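Local structure of abietadiene synthase, chloroplastic (3S9V) at residues F97-D103 / V446-V452; M47-T52 / P267-R273. The protein belongs to the terpene synthase family and is a largely helical, single-chain plant enzyme of the chloroplast. All coordinates share one frame; numbering follows the deposited sequence.

Interaction 1. Residues F97-D103 / V446-V452; sequences FYFLAYD and VWLGKTV
Phe-97 begins the contact by presenting the edge of its ring to Val-446, with CD2 lying 3.9 Å from Val-446 CG1. The two segments join the entry into helix 101-117 to a short antiparallel beta hairpin, strands 447-448 and 452-453, in a terpene synthase that is otherwise nearly all helix and loop. At Tyr-98 the second methyl of the same valine takes over: Val-446 CG2 stands 3.8 Å from the centroid of the Tyr-98 ring, a CH-pi contact over the face. Val-446 thus uses both methyls, CG1 touching Phe-97 and Tyr-98 CB, and CG2 the Tyr-98 ring face. Leu-100, the N-cap residue of the helix, rests CD2 against two methyls of the hairpin, Leu-448 CD1 at 3.8 Å and Val-452 CG2 at 3.5 Å, the latter pair tighter than usual van der Waals contact. Three residues on, Asp-103, whose CG is anti to the backbone N (chi1 180°), brings its carboxylate to the backbone at Thr-451 and Val-452. OD1 accepts the backbone N-H of Val-452 at 3.0 Å in an almost straight bond (177°), yet the donor arrives 57° out of the carboxylate plane. A water donates both to Asp-103 OD1, at 2.7 Å, and to Val-452 O, at 2.9 Å, so that carboxylate oxygen is gripped twice.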
loop_
_atom_site.group_PDB
_atom_site.type_symbol
_atom_site.label_atom_id
_atom_site.label_comp_id
_atom_site.label_asym_id
_atom_site.label_seq_id
_atom_site.Cartn_x
_atom_site.Cartn_y
_atom_site.Cartn_z
ATOM N N PHE A 97 15.990 -23.223 4.571
ATOM C CA PHE A 97 15.050 -22.428 5.353
ATOM C C PHE A 97 13.583 -22.777 5.110
ATOM O O PHE A 97 12.772 -22.751 6.033
ATOM C CB PHE A 97 15.245 -20.941 5.059
ATOM C CG PHE A 97 14.305 -20.048 5.824
ATOM C CD1 PHE A 97 14.563 -19.722 7.152
ATOM C CD2 PHE A 97 13.145 -19.566 5.231
ATOM C CE1 PHE A 97 13.679 -18.932 7.875
ATOM C CE2 PHE A 97 12.253 -18.776 5.948
ATOM C CZ PHE A 97 12.521 -18.458 7.272
ATOM N N TYR A 98 13.240 -23.091 3.866
ATOM C CA TYR A 98 11.861 -23.412 3.519
ATOM C C TYR A 98 11.772 -24.570 2.529
ATOM O O TYR A 98 12.251 -24.485 1.396
ATOM C CB TYR A 98 11.181 -22.184 2.921
ATOM C CG TYR A 98 9.719 -22.387 2.632
ATOM C CD1 TYR A 98 8.753 -22.068 3.583
ATOM C CD2 TYR A 98 9.298 -22.908 1.407
ATOM C CE1 TYR A 98 7.398 -22.257 3.320
ATOM C CE2 TYR A 98 7.948 -23.105 1.134
ATOM C CZ TYR A 98 7.004 -22.775 2.092
ATOM O OH TYR A 98 5.664 -22.953 1.821
ATOM N N PHE A 99 11.122 -25.644 2.952
ATOM C CA PHE A 99 10.994 -26.816 2.114
ATOM C C PHE A 99 9.875 -26.770 1.083
ATOM O O PHE A 99 8.702 -26.610 1.424
ATOM C CB PHE A 99 10.792 -28.063 2.974
ATOM C CG PHE A 99 10.723 -29.335 2.179
ATOM C CD1 PHE A 99 11.873 -30.082 1.944
ATOM C CD2 PHE A 99 9.515 -29.764 1.630
ATOM C CE1 PHE A 99 11.821 -31.243 1.171
ATOM C CE2 PHE A 99 9.449 -30.920 0.854
ATOM C CZ PHE A 99 10.605 -31.661 0.623
ATOM N N LEU A 100 10.253 -26.923 -0.181
ATOM C CA LEU A 100 9.294 -26.976 -1.276
ATOM C C LEU A 100 9.780 -28.157 -2.106
ATOM O O LEU A 100 10.910 -28.159 -2.596
ATOM C CB LEU A 100 9.312 -25.695 -2.113
ATOM C CG LEU A 100 8.241 -25.679 -3.218
ATOM C CD1 LEU A 100 6.831 -25.633 -2.602
ATOM C CD2 LEU A 100 8.458 -24.482 -4.127
ATOM N N ALA A 101 8.945 -29.175 -2.239
ATOM C CA ALA A 101 9.333 -30.359 -2.987
ATOM C C ALA A 101 9.895 -30.024 -4.368
ATOM O O ALA A 101 11.016 -30.428 -4.696
ATOM C CB ALA A 101 8.138 -31.318 -3.110
ATOM N N TYR A 102 9.132 -29.285 -5.170
ATOM C CA TYR A 102 9.589 -28.927 -6.519
ATOM C C TYR A 102 10.990 -28.323 -6.509
ATOM O O TYR A 102 11.853 -28.720 -7.284
ATOM C CB TYR A 102 8.620 -27.942 -7.168
ATOM C CG TYR A 102 7.273 -28.536 -7.498
ATOM C CD1 TYR A 102 6.105 -27.961 -7.007
ATOM C CD2 TYR A 102 7.164 -29.665 -8.310
ATOM C CE1 TYR A 102 4.855 -28.490 -7.313
ATOM C CE2 TYR A 102 5.918 -30.205 -8.626
ATOM C CZ TYR A 102 4.766 -29.609 -8.121
ATOM O OH TYR A 102 3.524 -30.121 -8.416
ATOM N N ASP A 103 11.196 -27.354 -5.625
ATOM C CA ASP A 103 12.476 -26.669 -5.467
ATOM C C ASP A 103 13.610 -27.680 -5.239
ATOM O O ASP A 103 14.613 -27.666 -5.951
ATOM C CB ASP A 103 12.364 -25.694 -4.280
ATOM C CG ASP A 103 13.654 -24.912 -3.997
ATOM O OD1 ASP A 103 14.070 -24.083 -4.837
ATOM O OD2 ASP A 103 14.243 -25.117 -2.910
ATOM N N VAL A 446 8.787 -16.403 2.078
ATOM C CA VAL A 446 9.771 -16.678 1.048
ATOM C C VAL A 446 9.100 -16.277 -0.256
ATOM O O VAL A 446 7.932 -15.889 -0.255
ATOM C CB VAL A 446 10.162 -18.165 0.989
ATOM C CG1 VAL A 446 11.116 -18.487 2.121
ATOM C CG2 VAL A 446 8.916 -19.037 1.059
ATOM N N TRP A 447 9.829 -16.361 -1.360
ATOM C CA TRP A 447 9.277 -15.973 -2.650
ATOM C C TRP A 447 9.501 -17.092 -3.646
ATOM O O TRP A 447 10.436 -17.878 -3.500
ATOM C CB TRP A 447 9.938 -14.676 -3.138
ATOM C CG TRP A 447 9.857 -13.552 -2.130
ATOM C CD1 TRP A 447 10.501 -13.479 -0.923
ATOM C CD2 TRP A 447 9.028 -12.382 -2.211
ATOM N NE1 TRP A 447 10.119 -12.343 -0.250
ATOM C CE2 TRP A 447 9.216 -11.652 -1.015
ATOM C CE3 TRP A 447 8.142 -11.884 -3.178
ATOM C CZ2 TRP A 447 8.550 -10.445 -0.757
ATOM C CZ3 TRP A 447 7.477 -10.687 -2.922
ATOM C CH2 TRP A 447 7.688 -9.980 -1.716
ATOM N N LEU A 448 8.640 -17.162 -4.655
ATOM C CA LEU A 448 8.744 -18.206 -5.661
ATOM C C LEU A 448 9.121 -17.697 -7.048
ATOM O O LEU A 448 8.399 -16.918 -7.656
ATOM C CB LEU A 448 7.427 -18.983 -5.746
ATOM C CG LEU A 448 7.468 -20.278 -6.570
ATOM C CD1 LEU A 448 8.584 -21.175 -6.049
ATOM C CD2 LEU A 448 6.127 -20.994 -6.492
ATOM N N GLY A 449 10.275 -18.138 -7.532
ATOM C CA GLY A 449 10.728 -17.763 -8.862
ATOM C C GLY A 449 11.065 -19.066 -9.562
ATOM O O GLY A 449 10.317 -20.029 -9.456
ATOM N N LYS A 450 12.185 -19.105 -10.273
ATOM C CA LYS A 450 12.614 -20.324 -10.939
ATOM C C LYS A 450 12.835 -21.307 -9.782
ATOM O O LYS A 450 12.698 -22.521 -9.930
ATOM C CB LYS A 450 13.935 -20.073 -11.676
ATOM C CG LYS A 450 14.542 -21.290 -12.367
ATOM C CD LYS A 450 13.744 -21.709 -13.597
ATOM C CE LYS A 450 13.768 -20.639 -14.670
ATOM N NZ LYS A 450 15.161 -20.317 -15.114
ATOM N N THR A 451 13.180 -20.746 -8.626
ATOM C CA THR A 451 13.428 -21.516 -7.403
ATOM C C THR A 451 12.855 -20.722 -6.233
ATOM O O THR A 451 12.337 -19.617 -6.415
ATOM C CB THR A 451 14.938 -21.670 -7.124
ATOM O OG1 THR A 451 15.484 -20.385 -6.792
ATOM C CG2 THR A 451 15.671 -22.227 -8.349
ATOM N N VAL A 452 12.933 -21.280 -5.031
ATOM C CA VAL A 452 12.457 -20.556 -3.861
ATOM C C VAL A 452 13.576 -19.594 -3.464
ATOM O O VAL A 452 14.733 -19.999 -3.333
ATOM C CB VAL A 452 12.174 -21.489 -2.662
ATOM C CG1 VAL A 452 11.951 -20.656 -1.411
ATOM C CG2 VAL A 452 10.941 -22.338 -2.937
HETATM O O HOH W 1 16.021 -22.573 -3.817
#

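Interaction 2. Residues M47-T52 / P267-R273; sequences MGYGET and PLDLFER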
loop_
_atom_site.group_PDB
_atom_site.type_symbol
_atom_site.label_atom_id
_atom_site.label_comp_id
_atom_site.label_asym_id
_atom_site.label_seq_id
_atom_site.Cartn_x
_atom_site.Cartn_y
_atom_site.Cartn_z
ATOM N N MET A 47 21.579 -1.160 0.679
ATOM C CA MET A 47 20.922 -1.529 -0.568
ATOM C C MET A 47 21.744 -1.199 -1.807
ATOM O O MET A 47 22.199 -0.068 -1.986
ATOM C CB MET A 47 19.551 -0.862 -0.659
ATOM C CG MET A 47 18.451 -1.690 -0.016
ATOM S SD MET A 47 16.950 -0.781 0.273
ATOM C CE MET A 47 16.479 -1.442 1.867
ATOM N N GLY A 48 21.940 -2.211 -2.647
ATOM C CA GLY A 48 22.696 -2.043 -3.877
ATOM C C GLY A 48 21.930 -2.678 -5.022
ATOM O O GLY A 48 20.875 -2.175 -5.407
ATOM N N TYR A 49 22.444 -3.779 -5.567
ATOM C CA TYR A 49 21.746 -4.457 -6.651
ATOM C C TYR A 49 20.768 -5.496 -6.122
ATOM O O TYR A 49 20.021 -6.108 -6.888
ATOM C CB TYR A 49 22.736 -5.102 -7.620
ATOM C CG TYR A 49 23.424 -4.084 -8.498
ATOM C CD1 TYR A 49 24.793 -3.850 -8.386
ATOM C CD2 TYR A 49 22.699 -3.352 -9.448
ATOM C CE1 TYR A 49 25.430 -2.915 -9.196
ATOM C CE2 TYR A 49 23.325 -2.412 -10.263
ATOM C CZ TYR A 49 24.693 -2.201 -10.132
ATOM O OH TYR A 49 25.328 -1.274 -10.929
ATOM N N GLY A 50 20.778 -5.695 -4.806
ATOM C CA GLY A 50 19.846 -6.633 -4.215
ATOM C C GLY A 50 20.428 -7.718 -3.336
ATOM O O GLY A 50 21.462 -8.308 -3.647
ATOM N N GLU A 51 19.747 -7.982 -2.227
ATOM C CA GLU A 51 20.167 -9.020 -1.304
ATOM C C GLU A 51 19.222 -10.203 -1.425
ATOM O O GLU A 51 18.004 -10.054 -1.324
ATOM C CB GLU A 51 20.159 -8.498 0.134
ATOM C CG GLU A 51 21.312 -7.567 0.439
ATOM C CD GLU A 51 22.654 -8.207 0.145
ATOM O OE1 GLU A 51 22.878 -9.353 0.600
ATOM O OE2 GLU A 51 23.483 -7.563 -0.537
ATOM N N THR A 52 19.787 -11.380 -1.647
ATOM C CA THR A 52 18.986 -12.582 -1.779
ATOM C C THR A 52 19.848 -13.803 -1.504
ATOM O O THR A 52 21.059 -13.700 -1.312
ATOM C CB THR A 52 18.361 -12.682 -3.197
ATOM O OG1 THR A 52 17.516 -13.835 -3.271
ATOM C CG2 THR A 52 19.439 -12.791 -4.250
ATOM N N PRO A 267 19.832 -8.199 -11.643
ATOM C CA PRO A 267 19.800 -7.662 -10.276
ATOM C C PRO A 267 18.358 -7.505 -9.775
ATOM O O PRO A 267 17.403 -7.870 -10.474
ATOM C CB PRO A 267 20.537 -6.327 -10.414
ATOM C CG PRO A 267 20.180 -5.891 -11.813
ATOM C CD PRO A 267 20.293 -7.176 -12.607
ATOM N N LEU A 268 18.196 -6.958 -8.572
ATOM C CA LEU A 268 16.866 -6.786 -7.990
ATOM C C LEU A 268 16.702 -5.418 -7.330
ATOM O O LEU A 268 15.883 -5.246 -6.427
ATOM C CB LEU A 268 16.630 -7.889 -6.952
ATOM C CG LEU A 268 16.730 -9.330 -7.474
ATOM C CD1 LEU A 268 16.645 -10.309 -6.312
ATOM C CD2 LEU A 268 15.607 -9.596 -8.478
ATOM N N ASP A 269 17.475 -4.448 -7.810
ATOM C CA ASP A 269 17.497 -3.098 -7.259
ATOM C C ASP A 269 16.196 -2.298 -7.177
ATOM O O ASP A 269 15.995 -1.562 -6.215
ATOM C CB ASP A 269 18.561 -2.263 -7.983
ATOM C CG ASP A 269 18.380 -2.251 -9.495
ATOM O OD1 ASP A 269 18.846 -1.285 -10.139
ATOM O OD2 ASP A 269 17.789 -3.204 -10.044
ATOM N N LEU A 270 15.318 -2.420 -8.165
ATOM C CA LEU A 270 14.064 -1.663 -8.121
ATOM C C LEU A 270 13.043 -2.387 -7.252
ATOM O O LEU A 270 12.281 -1.774 -6.490
ATOM C CB LEU A 270 13.494 -1.480 -9.527
ATOM C CG LEU A 270 14.375 -0.858 -10.615
ATOM C CD1 LEU A 270 13.491 -0.519 -11.801
ATOM C CD2 LEU A 270 15.063 0.403 -10.100
ATOM N N PHE A 271 13.021 -3.704 -7.388
ATOM C CA PHE A 271 12.117 -4.523 -6.611
ATOM C C PHE A 271 12.443 -4.364 -5.115
ATOM O O PHE A 271 11.556 -4.113 -4.298
ATOM C CB PHE A 271 12.250 -5.984 -7.076
ATOM C CG PHE A 271 11.605 -6.986 -6.160
ATOM C CD1 PHE A 271 10.328 -6.779 -5.658
ATOM C CD2 PHE A 271 12.275 -8.157 -5.822
ATOM C CE1 PHE A 271 9.725 -7.719 -4.832
ATOM C CE2 PHE A 271 11.681 -9.106 -4.994
ATOM C CZ PHE A 271 10.403 -8.888 -4.497
ATOM N N GLU A 272 13.718 -4.460 -4.763
ATOM C CA GLU A 272 14.113 -4.351 -3.362
ATOM C C GLU A 272 13.812 -2.994 -2.725
ATOM O O GLU A 272 13.284 -2.926 -1.611
ATOM C CB GLU A 272 15.602 -4.666 -3.213
ATOM C CG GLU A 272 16.086 -4.586 -1.783
ATOM C CD GLU A 272 17.456 -5.195 -1.593
ATOM O OE1 GLU A 272 18.472 -4.562 -1.968
ATOM O OE2 GLU A 272 17.514 -6.324 -1.073
ATOM N N ARG A 273 14.144 -1.915 -3.427
ATOM C CA ARG A 273 13.900 -0.577 -2.896
ATOM C C ARG A 273 12.425 -0.233 -2.739
ATOM O O ARG A 273 12.021 0.298 -1.703
ATOM C CB ARG A 273 14.588 0.474 -3.770
ATOM C CG ARG A 273 16.106 0.539 -3.581
ATOM C CD ARG A 273 16.732 1.539 -4.537
ATOM N NE ARG A 273 18.165 1.721 -4.302
ATOM C CZ ARG A 273 19.094 0.815 -4.589
ATOM N NH1 ARG A 273 18.752 -0.349 -5.131
ATOM N NH2 ARG A 273 20.366 1.071 -4.328
HETATM O O HOH W 2 21.146 -4.778 -2.132
HETATM O O HOH W 3 18.200 -2.554 -3.557
#
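Three direct hydrogen bonds tie Gly-48, Tyr-49 and Glu-51 to the start of helix 269-282. Leu-268 N, at the N-cap position, donates to Tyr-49 O at 2.6 Å. Arg-273 NH1 reaches Gly-48 O at 2.8 Å, within the carbonyl plane and only 5° out of its own guanidinium plane; the same nitrogen also donates to Asp-269 O, and two in-plane acceptors on NH1 probably restrict rotation of the guanidinium. Glu-51 N meets Glu-272 OE2 on the syn side at 3.0 Å. Glu-272 leaves the helix trans about its first torsion (chi1 -179°) and stays extended, which brings its carboxylate to Gly-50 and Glu-51. The 47-52 loop links helices 29-46 and 56-62, and here it lies against the first turn of a helix in the terpene synthase N-terminal domain. Water-mediated bonds occupy the other carboxylate oxygen: two waters donate to Glu-272 OE1, one accepting from Gly-48 N at 2.7 Å and the other donating to Gly-48 O. The apolar contact is Tyr-49 CB against Pro-267 CB at 3.8 Å, the two side chains running alongside each other. Separately, the Met-47 CB methylene sits 4.2 Å above the guanidinium plane of Arg-273, offset toward its rim.

Overall arrangement
Interactions 1 and 2 have centres about 19 Å apart and lie on the same side of the chain's centre, about 25 and 19 Å from it. Their segments alternate along the sequence: 47-52 and 97-103 come first, then 267-273 and 446-452. They touch directly, Trp-447 CZ3 lying 3.8 Å from Phe-271 CZ, with the two rings edge-to-face, so the hairpin of interaction 1 packs against the helix of interaction 2. A second tie runs from Thr-52, whose OG1 hydrogen-bonds to Met-454 O just beyond the 446-452 segment. The 47-52 loop therefore meets both helix 269-282 and the chain leaving the hairpin.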